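Local atomic coordinates of FBP protein (Leishmania major, PDB entry 5OEY), a protein that probably catalyses the magnesium-dependent hydrolysis of beta-D-fructose 1,6-bisphosphate to beta-D-fructose 6-phosphate and phosphate in carbohydrate biosynthesis, and works as a homotetramer. Residues G95-E100 against F116-D121; L279-E284 against L314-P319; P7-L12 against E198-H203; G53-I58 against N125-V130. One frame throughout, in Å; residues are numbered along the deposited sequence.

In the fold
Contacts 1 and 2 both contribute to the metal site, the first from the N-terminal domain region and the second from the C-terminal one. Their centres lie 10 Å apart, and both supply ligands to one manganese: Asp118 OD2 of contact 1 and Glu284 OE2 of contact 2, 3.2 Å apart, both bind it, while Arg280 NH1 forms a salt bridge to Glu97 OE1 at 3.5 Å. Contact 4 touches contact 1 through Ile126 CD1 and Leu120 CD2, 3.9 Å apart. Contact 3 stands apart, its centre about 27 Å from that of contact 1, on an edge strand of the same sheet within this chain and near the AMP site; contacts 3 and 4 both touch the third subunit.

Contact 1. Residues G95-E100 against F116-D121; sequences GSEEEE and FFDPLD. With MN (manganese (II) ion), chain N; MN (manganese (II) ion), chain O; K (potassium ion), chain P.
Gly95 and Ser96 pair in parallel with Phe116 and Phe117 at neighbouring strand ends of the mixed sheet, and just beyond the pairing lies the metal site of this class 1 fructose-1,6-bisphosphatase. Two backbone bonds fix the register: Phe117 N to Gly95 O, and Glu97 N to Phe117 O at 3.1 Å. Ser96 lies across one face of the Phe117 ring, its CA over the centre, and its OG accepts from Glu98 N in an ST turn while also bonding to Asn78.

Glu97 carries the contact. Its CB passes Asp118 OD1 at 4.1 Å; CG, anti to the backbone N (chi1 -177°), takes the chain along beside Asp118, both side chains pointing the same way. At the tip the carboxylate divides its oxygens, OE1 binding one manganese and OE2 the potassium at 2.6 Å, an ion that Asp68 also binds. Asp118 likewise bridges, OD1 on the first manganese and OD2 on the second, where Asp121 OD1 and Glu284 join it. The two carboxylate planes are turned 65° apart, and the shared cation probably offsets the repulsion between them. Glu98 rests its CG on Pro119 CG at 3.7 Å, its OE1 bonded to Gln70. Leu120 contributes its backbone instead, with O 2.3 Å from the first manganese.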
loop_
_atom_site.group_PDB
_atom_site.type_symbol
_atom_site.label_atom_id
_atom_site.label_comp_id
_atom_site.label_asym_id
_atom_site.label_seq_id
_atom_site.Cartn_x
_atom_site.Cartn_y
_atom_site.Cartn_z
ATOM N N GLY C 95 20.929 -14.623 -17.947
ATOM C CA GLY C 95 21.119 -13.827 -19.134
ATOM C C GLY C 95 20.006 -12.823 -19.220
ATOM O O GLY C 95 18.853 -13.187 -19.232
ATOM N N SER C 96 20.360 -11.552 -19.256
ATOM C CA SER C 96 19.378 -10.485 -19.356
ATOM C C SER C 96 19.458 -9.817 -20.708
ATOM O O SER C 96 20.542 -9.702 -21.277
ATOM C CB SER C 96 19.646 -9.431 -18.287
ATOM O OG SER C 96 18.816 -8.299 -18.466
ATOM N N GLU C 97 18.321 -9.328 -21.192
ATOM C CA GLU C 97 18.276 -8.411 -22.336
ATOM C C GLU C 97 19.175 -7.208 -22.178
ATOM O O GLU C 97 19.766 -6.753 -23.148
ATOM C CB GLU C 97 16.860 -7.899 -22.560
ATOM C CG GLU C 97 16.760 -6.995 -23.800
ATOM C CD GLU C 97 15.773 -5.826 -23.709
ATOM O OE1 GLU C 97 14.632 -6.026 -23.281
ATOM O OE2 GLU C 97 16.103 -4.664 -24.096
ATOM N N GLU C 98 19.278 -6.702 -20.959
ATOM C CA GLU C 98 20.052 -5.483 -20.666
ATOM C C GLU C 98 21.582 -5.679 -20.518
ATOM O O GLU C 98 22.314 -4.680 -20.380
ATOM C CB GLU C 98 19.538 -4.826 -19.379
ATOM C CG GLU C 98 18.029 -4.609 -19.285
ATOM C CD GLU C 98 17.419 -3.965 -20.530
ATOM O OE1 GLU C 98 18.023 -3.037 -21.084
ATOM O OE2 GLU C 98 16.328 -4.403 -20.951
ATOM N N GLU C 99 22.055 -6.930 -20.613
ATOM C CA GLU C 99 23.476 -7.277 -20.489
ATOM C C GLU C 99 23.969 -7.944 -21.764
ATOM O O GLU C 99 23.218 -8.729 -22.367
ATOM C CB GLU C 99 23.643 -8.275 -19.374
ATOM C CG GLU C 99 23.052 -7.846 -18.051
ATOM C CD GLU C 99 24.052 -7.241 -17.096
ATOM O OE1 GLU C 99 25.270 -7.479 -17.240
ATOM O OE2 GLU C 99 23.612 -6.523 -16.181
ATOM N N GLU C 100 25.198 -7.607 -22.181
ATOM C CA GLU C 100 25.873 -8.244 -23.331
ATOM C C GLU C 100 26.156 -9.693 -22.991
ATOM O O GLU C 100 25.743 -10.624 -23.685
ATOM C CB GLU C 100 27.217 -7.511 -23.728
ATOM C CG GLU C 100 26.990 -6.197 -24.495
ATOM C CD GLU C 100 26.396 -5.057 -23.643
ATOM O OE1 GLU C 100 26.239 -5.227 -22.401
ATOM O OE2 GLU C 100 26.081 -3.980 -24.217
ATOM N N PHE C 116 16.838 -16.835 -18.450
ATOM C CA PHE C 116 17.000 -15.763 -19.423
ATOM C C PHE C 116 15.793 -14.891 -19.298
ATOM O O PHE C 116 14.686 -15.407 -19.293
ATOM C CB PHE C 116 17.153 -16.344 -20.825
ATOM C CG PHE C 116 18.373 -17.185 -20.960
ATOM C CD1 PHE C 116 18.344 -18.540 -20.618
ATOM C CD2 PHE C 116 19.586 -16.607 -21.298
ATOM C CE1 PHE C 116 19.484 -19.313 -20.644
ATOM C CE2 PHE C 116 20.739 -17.384 -21.346
ATOM C CZ PHE C 116 20.685 -18.739 -21.015
ATOM N N PHE C 117 15.990 -13.595 -19.121
ATOM C CA PHE C 117 14.862 -12.736 -18.854
ATOM C C PHE C 117 14.927 -11.370 -19.516
ATOM O O PHE C 117 15.999 -10.812 -19.740
ATOM C CB PHE C 117 14.661 -12.580 -17.329
ATOM C CG PHE C 117 15.831 -11.976 -16.608
ATOM C CD1 PHE C 117 16.837 -12.779 -16.112
ATOM C CD2 PHE C 117 15.915 -10.598 -16.428
ATOM C CE1 PHE C 117 17.918 -12.210 -15.459
ATOM C CE2 PHE C 117 16.992 -10.029 -15.780
ATOM C CZ PHE C 117 17.994 -10.835 -15.291
ATOM N N ASP C 118 13.745 -10.848 -19.819
ATOM C CA ASP C 118 13.564 -9.457 -20.219
ATOM C C ASP C 118 12.977 -8.778 -18.993
ATOM O O ASP C 118 11.802 -8.945 -18.705
ATOM C CB ASP C 118 12.589 -9.351 -21.401
ATOM C CG ASP C 118 12.370 -7.929 -21.866
ATOM O OD1 ASP C 118 13.019 -6.989 -21.375
ATOM O OD2 ASP C 118 11.590 -7.742 -22.773
ATOM N N PRO C 119 13.786 -8.030 -18.261
ATOM C CA PRO C 119 13.311 -7.533 -16.980
ATOM C C PRO C 119 12.235 -6.458 -17.089
ATOM O O PRO C 119 11.431 -6.318 -16.162
ATOM C CB PRO C 119 14.580 -6.962 -16.349
ATOM C CG PRO C 119 15.366 -6.489 -17.518
ATOM C CD PRO C 119 15.145 -7.551 -18.551
ATOM N N LEU C 120 12.211 -5.742 -18.206
ATOM C CA LEU C 120 11.108 -4.829 -18.500
ATOM C C LEU C 120 10.814 -4.709 -19.987
ATOM O O LEU C 120 11.586 -4.135 -20.738
ATOM C CB LEU C 120 11.373 -3.449 -17.926
ATOM C CG LEU C 120 10.222 -2.452 -17.982
ATOM C CD1 LEU C 120 9.022 -2.940 -17.191
ATOM C CD2 LEU C 120 10.685 -1.166 -17.367
ATOM N N ASP C 121 9.672 -5.257 -20.375
ATOM C CA ASP C 121 9.224 -5.294 -21.745
ATOM C C ASP C 121 8.228 -4.174 -22.010
ATOM O O ASP C 121 7.296 -3.986 -21.267
ATOM C CB ASP C 121 8.576 -6.640 -22.046
ATOM C CG ASP C 121 7.936 -6.681 -23.418
ATOM O OD1 ASP C 121 8.683 -6.721 -24.424
ATOM O OD2 ASP C 121 6.677 -6.640 -23.447
HETATM MN MN MN N . 12.952 -5.136 -22.277
HETATM MN MN MN O . 10.850 -6.850 -24.568
HETATM K K K P . 14.510 -2.662 -24.462
HETATM O O HOH W 1 14.118 -4.345 -21.100
#

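Contact 2. Residues L279-E284 against L314-P319; sequences LRLLYE and LHQRTP. With MN (manganese (II) ion), chain O; PO4 (phosphate ion), chain M.
This is a short, weakly bonded antiparallel pairing, buried, that leads into a helix: Arg280 faces Arg317 as a non-hydrogen-bonded pair, and Arg280 is also the N-cap residue of helix 281-294. Leu281 N gives its hydrogen to Gln316 O at 2.9 Å, while Thr318 N bonds to Leu279 O. Outward from the backbone, Leu281 lies alongside Gln316, CD2 3.6 Å from NE2, and the Gln316 amide is held through OE1 by Thr312 N. Tyr283 CG sits between its own N and carbonyl carbon (chi1 43°), which sends the hydroxyl across to His315: OH and ND1 are hydrogen-bonded at the edges of both rings, whose planes stand at 72°.

The Arg280 and Arg317 guanidinium groups run side by side, their planes nearly parallel, with NH2 of the former 4.1 Å from NH1 of the latter. Arg280 bends back to Glu284, whose OE1 takes both Arg280 N at 2.8 Å and, from above the carboxylate plane, Arg280 NE at 3.0 Å. Glu284 OE2 is thereby presented to a manganese that also holds a phosphate ion, probably from the crystallisation liquor, and Arg280 NH1 makes a weak bond to phosphate O1. This positive charge is likely to offset part of the negative charge gathered at the metals.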
loop_
_atom_site.group_PDB
_atom_site.type_symbol
_atom_site.label_atom_id
_atom_site.label_comp_id
_atom_site.label_asym_id
_atom_site.label_seq_id
_atom_site.Cartn_x
_atom_site.Cartn_y
_atom_site.Cartn_z
ATOM N N LEU C 279 12.103 -9.445 -32.243
ATOM C CA LEU C 279 12.054 -10.108 -30.952
ATOM C C LEU C 279 13.223 -11.036 -30.757
ATOM O O LEU C 279 13.664 -11.693 -31.675
ATOM C CB LEU C 279 10.754 -10.884 -30.788
ATOM C CG LEU C 279 9.531 -10.090 -30.299
ATOM C CD1 LEU C 279 9.182 -8.954 -31.217
ATOM C CD2 LEU C 279 8.322 -10.996 -30.112
ATOM N N ARG C 280 13.693 -11.102 -29.525
ATOM C CA ARG C 280 14.831 -11.914 -29.140
ATOM C C ARG C 280 14.363 -13.325 -28.782
ATOM O O ARG C 280 13.297 -13.503 -28.191
ATOM C CB ARG C 280 15.500 -11.313 -27.927
ATOM C CG ARG C 280 16.440 -10.169 -28.163
ATOM C CD ARG C 280 15.832 -8.979 -28.862
ATOM N NE ARG C 280 15.042 -8.150 -28.006
ATOM C CZ ARG C 280 15.382 -6.957 -27.524
ATOM N NH1 ARG C 280 14.504 -6.327 -26.769
ATOM N NH2 ARG C 280 16.557 -6.402 -27.756
ATOM N N LEU C 281 15.135 -14.337 -29.171
ATOM C CA LEU C 281 14.688 -15.733 -29.023
ATOM C C LEU C 281 14.665 -16.184 -27.570
ATOM O O LEU C 281 13.672 -16.779 -27.144
ATOM C CB LEU C 281 15.542 -16.699 -29.864
ATOM C CG LEU C 281 15.227 -18.203 -29.820
ATOM C CD1 LEU C 281 13.870 -18.475 -30.430
ATOM C CD2 LEU C 281 16.283 -19.015 -30.563
ATOM N N LEU C 282 15.746 -15.915 -26.832
ATOM C CA LEU C 282 15.955 -16.544 -25.500
ATOM C C LEU C 282 15.030 -15.989 -24.430
ATOM O O LEU C 282 14.485 -16.752 -23.644
ATOM C CB LEU C 282 17.403 -16.388 -25.008
ATOM C CG LEU C 282 18.469 -17.377 -25.425
ATOM C CD1 LEU C 282 18.225 -18.715 -24.752
ATOM C CD2 LEU C 282 18.457 -17.544 -26.932
ATOM N N TYR C 283 14.844 -14.670 -24.427
ATOM C CA TYR C 283 14.104 -14.001 -23.359
ATOM C C TYR C 283 12.805 -13.306 -23.748
ATOM O O TYR C 283 12.229 -12.580 -22.934
ATOM C CB TYR C 283 15.008 -13.034 -22.595
ATOM C CG TYR C 283 15.911 -12.190 -23.438
ATOM C CD1 TYR C 283 15.425 -11.014 -24.022
ATOM C CD2 TYR C 283 17.236 -12.534 -23.639
ATOM C CE1 TYR C 283 16.231 -10.201 -24.793
ATOM C CE2 TYR C 283 18.067 -11.743 -24.413
ATOM C CZ TYR C 283 17.569 -10.565 -24.992
ATOM O OH TYR C 283 18.421 -9.763 -25.770
ATOM N N GLU C 284 12.337 -13.522 -24.971
ATOM C CA GLU C 284 11.044 -12.988 -25.388
ATOM C C GLU C 284 10.242 -14.042 -26.110
ATOM O O GLU C 284 9.245 -14.519 -25.601
ATOM C CB GLU C 284 11.221 -11.755 -26.276
ATOM C CG GLU C 284 11.780 -10.544 -25.543
ATOM C CD GLU C 284 12.004 -9.309 -26.422
ATOM O OE1 GLU C 284 12.412 -9.466 -27.586
ATOM O OE2 GLU C 284 11.870 -8.165 -25.932
ATOM N N LEU C 314 23.232 -15.483 -27.464
ATOM C CA LEU C 314 22.333 -14.950 -26.428
ATOM C C LEU C 314 21.316 -13.934 -26.932
ATOM O O LEU C 314 20.114 -14.092 -26.679
ATOM C CB LEU C 314 23.123 -14.437 -25.220
ATOM C CG LEU C 314 22.424 -13.549 -24.176
ATOM C CD1 LEU C 314 21.476 -14.402 -23.348
ATOM C CD2 LEU C 314 23.341 -12.747 -23.252
ATOM N N HIS C 315 21.760 -12.964 -27.725
ATOM C CA HIS C 315 20.836 -11.974 -28.307
ATOM C C HIS C 315 20.383 -12.273 -29.740
ATOM O O HIS C 315 20.185 -11.368 -30.547
ATOM C CB HIS C 315 21.457 -10.600 -28.207
ATOM C CG HIS C 315 21.819 -10.241 -26.811
ATOM N ND1 HIS C 315 20.869 -9.925 -25.869
ATOM C CD2 HIS C 315 23.006 -10.219 -26.168
ATOM C CE1 HIS C 315 21.459 -9.652 -24.724
ATOM N NE2 HIS C 315 22.758 -9.826 -24.874
ATOM N N GLN C 316 20.210 -13.554 -30.040
ATOM C CA GLN C 316 19.638 -14.001 -31.296
ATOM C C GLN C 316 18.211 -13.487 -31.431
ATOM O O GLN C 316 17.512 -13.369 -30.443
ATOM C CB GLN C 316 19.648 -15.532 -31.327
ATOM C CG GLN C 316 19.140 -16.175 -32.590
ATOM C CD GLN C 316 19.099 -17.688 -32.472
ATOM O OE1 GLN C 316 19.730 -18.283 -31.582
ATOM N NE2 GLN C 316 18.373 -18.330 -33.390
ATOM N N ARG C 317 17.788 -13.231 -32.670
ATOM C CA ARG C 317 16.428 -12.779 -32.958
ATOM C C ARG C 317 15.639 -13.700 -33.859
ATOM O O ARG C 317 16.194 -14.573 -34.567
ATOM C CB ARG C 317 16.455 -11.420 -33.597
ATOM C CG ARG C 317 17.189 -10.404 -32.757
ATOM C CD ARG C 317 16.985 -9.028 -33.338
ATOM N NE ARG C 317 18.044 -8.031 -33.249
ATOM C CZ ARG C 317 17.943 -6.841 -32.652
ATOM N NH1 ARG C 317 16.902 -6.497 -31.865
ATOM N NH2 ARG C 317 18.956 -6.008 -32.798
ATOM N N THR C 318 14.328 -13.455 -33.860
ATOM C CA THR C 318 13.390 -14.241 -34.636
ATOM C C THR C 318 12.113 -13.442 -34.839
ATOM O O THR C 318 11.739 -12.641 -34.000
ATOM C CB THR C 318 13.086 -15.589 -33.947
ATOM O OG1 THR C 318 12.121 -16.312 -34.705
ATOM C CG2 THR C 318 12.572 -15.393 -32.534
ATOM N N PRO C 319 11.463 -13.617 -35.994
ATOM C CA PRO C 319 10.094 -13.124 -36.074
ATOM C C PRO C 319 9.165 -14.085 -35.349
ATOM O O PRO C 319 9.564 -15.204 -35.029
ATOM C CB PRO C 319 9.811 -13.143 -37.566
ATOM C CG PRO C 319 10.657 -14.262 -38.072
ATOM C CD PRO C 319 11.922 -14.189 -37.275
HETATM MN MN MN O . 10.850 -6.850 -24.568
HETATM P P PO4 M . 11.738 -3.956 -24.870
HETATM O O1 PO4 M . 12.997 -4.133 -25.698
HETATM O O2 PO4 M . 10.591 -4.775 -25.354
HETATM O O3 PO4 M . 11.327 -2.501 -24.836
HETATM O O4 PO4 M . 12.106 -4.443 -23.489
#

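Contact 3. Residues P7-L12 against E198-H203; sequences PTPTTL and EFILTH
Leu12 N and Leu201 N supply the two bonds that join the N-terminal arm to the sheet. Leu12 N reaches Phe199 O at 2.8 Å, and Leu201 N meets Thr10 O at 3.0 Å. They flank a single backbone bridge between Thr11 and Ile200, and the touching parts of the two segments run about 95° apart, so the arm meets the strand edge crosswise without extending alongside it.

Thr11 OG1 lies between its backbone N and carbonyl carbon (chi1 71°), where it caps Gln14 N at the start of helix 12-19; its CG2 lies against Glu198 CG. The Glu198 carboxylate leads on to Lys40 of the second subunit in a salt bridge. On the arm, the Pro9 ring crosses the Ile200 side chain obliquely, CG 3.6 Å from CD1. Leu12 CB touches Phe199 CB at 3.8 Å, while the Phe199 ring leads away to Val39 and Lys40 of helix 27-48 in its own chain. Tyr84 of the second subunit packs on Pro9 and Thr11.

The arrangement is an N-terminal arm bonded to the edge of strand 198-203, an edge strand of the sheet within this chain, just ahead of a capped helix, the helix that carries Ile16 of the AMP site.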
loop_
_atom_site.group_PDB
_atom_site.type_symbol
_atom_site.label_atom_id
_atom_site.label_comp_id
_atom_site.label_asym_id
_atom_site.label_seq_id
_atom_site.Cartn_x
_atom_site.Cartn_y
_atom_site.Cartn_z
ATOM N N PRO C 7 -10.767 -15.794 2.372
ATOM C CA PRO C 7 -10.299 -15.798 3.769
ATOM C C PRO C 7 -8.783 -16.046 3.937
ATOM O O PRO C 7 -8.089 -15.221 4.542
ATOM C CB PRO C 7 -11.128 -16.926 4.410
ATOM C CG PRO C 7 -11.632 -17.774 3.262
ATOM C CD PRO C 7 -11.294 -17.106 1.957
ATOM N N THR C 8 -8.303 -17.188 3.428
ATOM C CA THR C 8 -6.882 -17.510 3.293
ATOM C C THR C 8 -6.692 -18.021 1.860
ATOM O O THR C 8 -6.831 -19.222 1.596
ATOM C CB THR C 8 -6.379 -18.543 4.323
ATOM O OG1 THR C 8 -7.178 -19.733 4.267
ATOM C CG2 THR C 8 -6.416 -17.965 5.734
ATOM N N PRO C 9 -6.432 -17.099 0.914
ATOM C CA PRO C 9 -6.472 -17.532 -0.494
ATOM C C PRO C 9 -5.233 -18.328 -0.917
ATOM O O PRO C 9 -4.244 -18.358 -0.178
ATOM C CB PRO C 9 -6.539 -16.208 -1.239
ATOM C CG PRO C 9 -5.719 -15.286 -0.375
ATOM C CD PRO C 9 -6.011 -15.683 1.039
ATOM N N THR C 10 -5.303 -18.956 -2.098
ATOM C CA THR C 10 -4.201 -19.756 -2.648
ATOM C C THR C 10 -3.108 -18.891 -3.274
ATOM O O THR C 10 -3.331 -18.280 -4.332
ATOM C CB THR C 10 -4.689 -20.728 -3.746
ATOM O OG1 THR C 10 -5.693 -21.574 -3.201
ATOM C CG2 THR C 10 -3.537 -21.619 -4.295
ATOM N N THR C 11 -1.924 -18.893 -2.655
ATOM C CA THR C 11 -0.780 -18.144 -3.160
ATOM C C THR C 11 -0.028 -18.899 -4.246
ATOM O O THR C 11 -0.137 -20.112 -4.373
ATOM C CB THR C 11 0.220 -17.746 -2.053
ATOM O OG1 THR C 11 0.930 -18.890 -1.582
ATOM C CG2 THR C 11 -0.478 -17.065 -0.894
ATOM N N LEU C 12 0.722 -18.159 -5.048
ATOM C CA LEU C 12 1.614 -18.735 -6.053
ATOM C C LEU C 12 2.632 -19.686 -5.398
ATOM O O LEU C 12 2.870 -20.785 -5.882
ATOM C CB LEU C 12 2.348 -17.616 -6.819
ATOM C CG LEU C 12 3.457 -18.031 -7.787
ATOM C CD1 LEU C 12 2.952 -19.049 -8.803
ATOM C CD2 LEU C 12 4.025 -16.834 -8.526
ATOM N N GLU C 198 1.314 -10.994 -1.988
ATOM C CA GLU C 198 1.355 -12.355 -2.487
ATOM C C GLU C 198 0.580 -12.376 -3.811
ATOM O O GLU C 198 -0.365 -11.595 -4.038
ATOM C CB GLU C 198 0.717 -13.370 -1.508
ATOM C CG GLU C 198 1.490 -14.282 -0.473
ATOM C CD GLU C 198 2.954 -14.025 -0.200
ATOM O OE1 GLU C 198 3.098 -13.032 0.476
ATOM O OE2 GLU C 198 3.937 -14.788 -0.516
ATOM N N PHE C 199 0.974 -13.294 -4.688
ATOM C CA PHE C 199 0.267 -13.532 -5.940
ATOM C C PHE C 199 -0.772 -14.600 -5.703
ATOM O O PHE C 199 -0.454 -15.662 -5.194
ATOM C CB PHE C 199 1.241 -13.948 -7.014
ATOM C CG PHE C 199 2.033 -12.810 -7.540
ATOM C CD1 PHE C 199 1.534 -12.033 -8.587
ATOM C CD2 PHE C 199 3.247 -12.471 -6.967
ATOM C CE1 PHE C 199 2.254 -10.969 -9.074
ATOM C CE2 PHE C 199 3.986 -11.409 -7.465
ATOM C CZ PHE C 199 3.481 -10.659 -8.514
ATOM N N ILE C 200 -2.020 -14.285 -6.039
ATOM C CA ILE C 200 -3.166 -15.144 -5.774
ATOM C C ILE C 200 -3.617 -15.781 -7.074
ATOM O O ILE C 200 -3.734 -15.086 -8.063
ATOM C CB ILE C 200 -4.331 -14.306 -5.188
ATOM C CG1 ILE C 200 -3.892 -13.537 -3.928
ATOM C CG2 ILE C 200 -5.531 -15.181 -4.882
ATOM C CD1 ILE C 200 -3.241 -14.379 -2.841
ATOM N N LEU C 201 -3.865 -17.081 -7.077
ATOM C CA LEU C 201 -4.418 -17.763 -8.239
ATOM C C LEU C 201 -5.799 -17.222 -8.613
ATOM O O LEU C 201 -6.730 -17.306 -7.827
ATOM C CB LEU C 201 -4.556 -19.255 -7.962
ATOM C CG LEU C 201 -5.149 -20.150 -9.057
ATOM C CD1 LEU C 201 -4.246 -20.148 -10.277
ATOM C CD2 LEU C 201 -5.291 -21.570 -8.532
ATOM N N THR C 202 -5.905 -16.641 -9.808
ATOM C CA THR C 202 -7.156 -16.048 -10.330
ATOM C C THR C 202 -7.573 -16.592 -11.679
ATOM O O THR C 202 -8.757 -16.614 -11.968
ATOM C CB THR C 202 -7.040 -14.512 -10.482
ATOM O OG1 THR C 202 -5.874 -14.186 -11.261
ATOM C CG2 THR C 202 -6.956 -13.818 -9.112
ATOM N N HIS C 203 -6.616 -17.028 -12.506
ATOM C CA HIS C 203 -6.897 -17.540 -13.864
ATOM C C HIS C 203 -6.285 -18.936 -14.025
ATOM O O HIS C 203 -5.263 -19.100 -14.680
ATOM C CB HIS C 203 -6.339 -16.593 -14.918
ATOM C CG HIS C 203 -6.961 -15.237 -14.904
ATOM N ND1 HIS C 203 -6.743 -14.329 -13.890
ATOM C CD2 HIS C 203 -7.760 -14.616 -15.800
ATOM C CE1 HIS C 203 -7.398 -13.211 -14.151
ATOM N NE2 HIS C 203 -8.026 -13.359 -15.306
#

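Contact 4. Residues G53-I58 against N125-V130; sequences GMLGYI and NIDANV
Gly56 N donates to Asp127 OD1 at 3.0 Å, the hydrogen bond that joins these two loops. The N-H points well at the acceptor (159°) and meets the oxygen on its syn side, 27° out of the carboxylate plane. Beside this bond Leu55 slides past Asp127 in the opposite direction, and its CD2 comes 3.8 Å from OD1. The same methyl makes the apolar half of the contact, resting on Ile126 CG2 at 3.7 Å. Tyr57 stands farther off, its CE1 4.4 Å from Asp127 OD2.

Asp127 CG lies anti to its carbonyl carbon (chi1 -60°), which swings the carboxylate outward to the facing loop. The turn behind it is tied by its own backbone: Asn125 O accepts from both Ala128 N and Val130 N, and Asn129 N bonds to Ile126 O at 2.9 Å. Ile126 also packs on Leu73 of helix 72-87, and Asn129 bonds to Ser175 and Ala176 of the third subunit. His203 of that subunit packs on Leu55.

One polar bond with a small apolar patch beside it therefore connects the loop 53-58 to the turn 125-130 at a subunit boundary, and the backbone N-H of Gly56 probably stabilises the Asp127 carboxylate slightly.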
loop_
_atom_site.group_PDB
_atom_site.type_symbol
_atom_site.label_atom_id
_atom_site.label_comp_id
_atom_site.label_asym_id
_atom_site.label_seq_id
_atom_site.Cartn_x
_atom_site.Cartn_y
_atom_site.Cartn_z
ATOM N N GLY C 53 10.887 10.557 -10.202
ATOM C CA GLY C 53 11.732 10.994 -11.303
ATOM C C GLY C 53 12.253 9.912 -12.233
ATOM O O GLY C 53 13.190 10.172 -12.987
ATOM N N MET C 54 11.612 8.745 -12.257
ATOM C CA MET C 54 12.068 7.617 -13.075
ATOM C C MET C 54 11.278 7.409 -14.363
ATOM O O MET C 54 11.270 6.344 -14.955
ATOM C CB MET C 54 11.986 6.356 -12.292
ATOM C CG MET C 54 12.736 6.457 -10.989
ATOM S SD MET C 54 12.638 4.904 -10.100
ATOM C CE MET C 54 10.941 4.847 -9.535
ATOM N N LEU C 55 10.722 8.485 -14.891
ATOM C CA LEU C 55 10.046 8.425 -16.159
ATOM C C LEU C 55 11.142 8.836 -17.153
ATOM O O LEU C 55 12.169 9.447 -16.775
ATOM C CB LEU C 55 8.735 9.253 -16.075
ATOM C CG LEU C 55 7.544 8.463 -15.486
ATOM C CD1 LEU C 55 6.267 9.237 -15.731
ATOM C CD2 LEU C 55 7.433 7.052 -16.070
ATOM N N GLY C 56 10.977 8.408 -18.394
ATOM C CA GLY C 56 11.987 8.622 -19.424
ATOM C C GLY C 56 13.186 7.686 -19.423
ATOM O O GLY C 56 13.039 6.490 -19.204
ATOM N N TYR C 57 14.368 8.260 -19.678
ATOM C CA TYR C 57 15.539 7.555 -20.211
ATOM C C TYR C 57 16.818 8.055 -19.606
ATOM O O TYR C 57 16.863 9.200 -19.179
ATOM C CB TYR C 57 15.625 7.832 -21.698
ATOM C CG TYR C 57 14.555 7.135 -22.464
ATOM C CD1 TYR C 57 13.312 7.743 -22.687
ATOM C CD2 TYR C 57 14.747 5.836 -22.919
ATOM C CE1 TYR C 57 12.297 7.077 -23.366
ATOM C CE2 TYR C 57 13.745 5.161 -23.603
ATOM C CZ TYR C 57 12.522 5.792 -23.824
ATOM O OH TYR C 57 11.528 5.130 -24.485
ATOM N N ILE C 58 17.855 7.222 -19.601
ATOM C CA ILE C 58 19.178 7.633 -19.077
ATOM C C ILE C 58 19.883 8.460 -20.183
ATOM O O ILE C 58 19.603 8.279 -21.381
ATOM C CB ILE C 58 20.078 6.471 -18.533
ATOM C CG1 ILE C 58 19.402 5.091 -18.433
ATOM C CG2 ILE C 58 20.714 6.842 -17.191
ATOM C CD1 ILE C 58 20.325 3.957 -18.799
ATOM N N ASN C 125 6.637 2.452 -23.388
ATOM C CA ASN C 125 5.241 2.654 -23.091
ATOM C C ASN C 125 5.015 3.348 -21.755
ATOM O O ASN C 125 3.904 3.786 -21.473
ATOM C CB ASN C 125 4.586 1.299 -22.986
ATOM C CG ASN C 125 3.960 0.847 -24.267
ATOM O OD1 ASN C 125 3.792 1.622 -25.200
ATOM N ND2 ASN C 125 3.583 -0.412 -24.304
ATOM N N ILE C 126 6.044 3.485 -20.936
ATOM C CA ILE C 126 5.805 3.780 -19.532
ATOM C C ILE C 126 5.388 5.197 -19.378
ATOM O O ILE C 126 4.474 5.506 -18.610
ATOM C CB ILE C 126 7.042 3.566 -18.649
ATOM C CG1 ILE C 126 7.669 2.231 -18.978
ATOM C CG2 ILE C 126 6.669 3.655 -17.173
ATOM C CD1 ILE C 126 9.139 2.170 -18.671
ATOM N N ASP C 127 6.102 6.078 -20.055
ATOM C CA ASP C 127 5.771 7.492 -20.022
ATOM C C ASP C 127 4.323 7.794 -20.364
ATOM O O ASP C 127 3.813 8.825 -19.908
ATOM C CB ASP C 127 6.665 8.299 -20.949
ATOM C CG ASP C 127 8.132 8.193 -20.605
ATOM O OD1 ASP C 127 8.492 7.412 -19.700
ATOM O OD2 ASP C 127 8.930 8.905 -21.243
ATOM N N ALA C 128 3.673 6.928 -21.138
ATOM C CA ALA C 128 2.246 7.079 -21.456
ATOM C C ALA C 128 1.288 6.186 -20.661
ATOM O O ALA C 128 0.106 6.050 -21.027
ATOM C CB ALA C 128 2.031 6.874 -22.944
ATOM N N ASN C 129 1.793 5.576 -19.595
ATOM C CA ASN C 129 1.030 4.657 -18.736
ATOM C C ASN C 129 0.345 3.495 -19.464
ATOM O O ASN C 129 -0.758 3.093 -19.112
ATOM C CB ASN C 129 0.010 5.455 -17.924
ATOM C CG ASN C 129 -0.398 4.767 -16.654
ATOM O OD1 ASN C 129 0.208 3.776 -16.223
ATOM N ND2 ASN C 129 -1.435 5.282 -16.041
ATOM N N VAL C 130 0.998 2.986 -20.494
ATOM C CA VAL C 130 0.518 1.841 -21.258
ATOM C C VAL C 130 1.199 0.636 -20.618
ATOM O O VAL C 130 2.322 0.758 -20.123
ATOM C CB VAL C 130 0.890 2.004 -22.758
ATOM C CG1 VAL C 130 0.521 0.782 -23.601
ATOM C CG2 VAL C 130 0.237 3.264 -23.331
#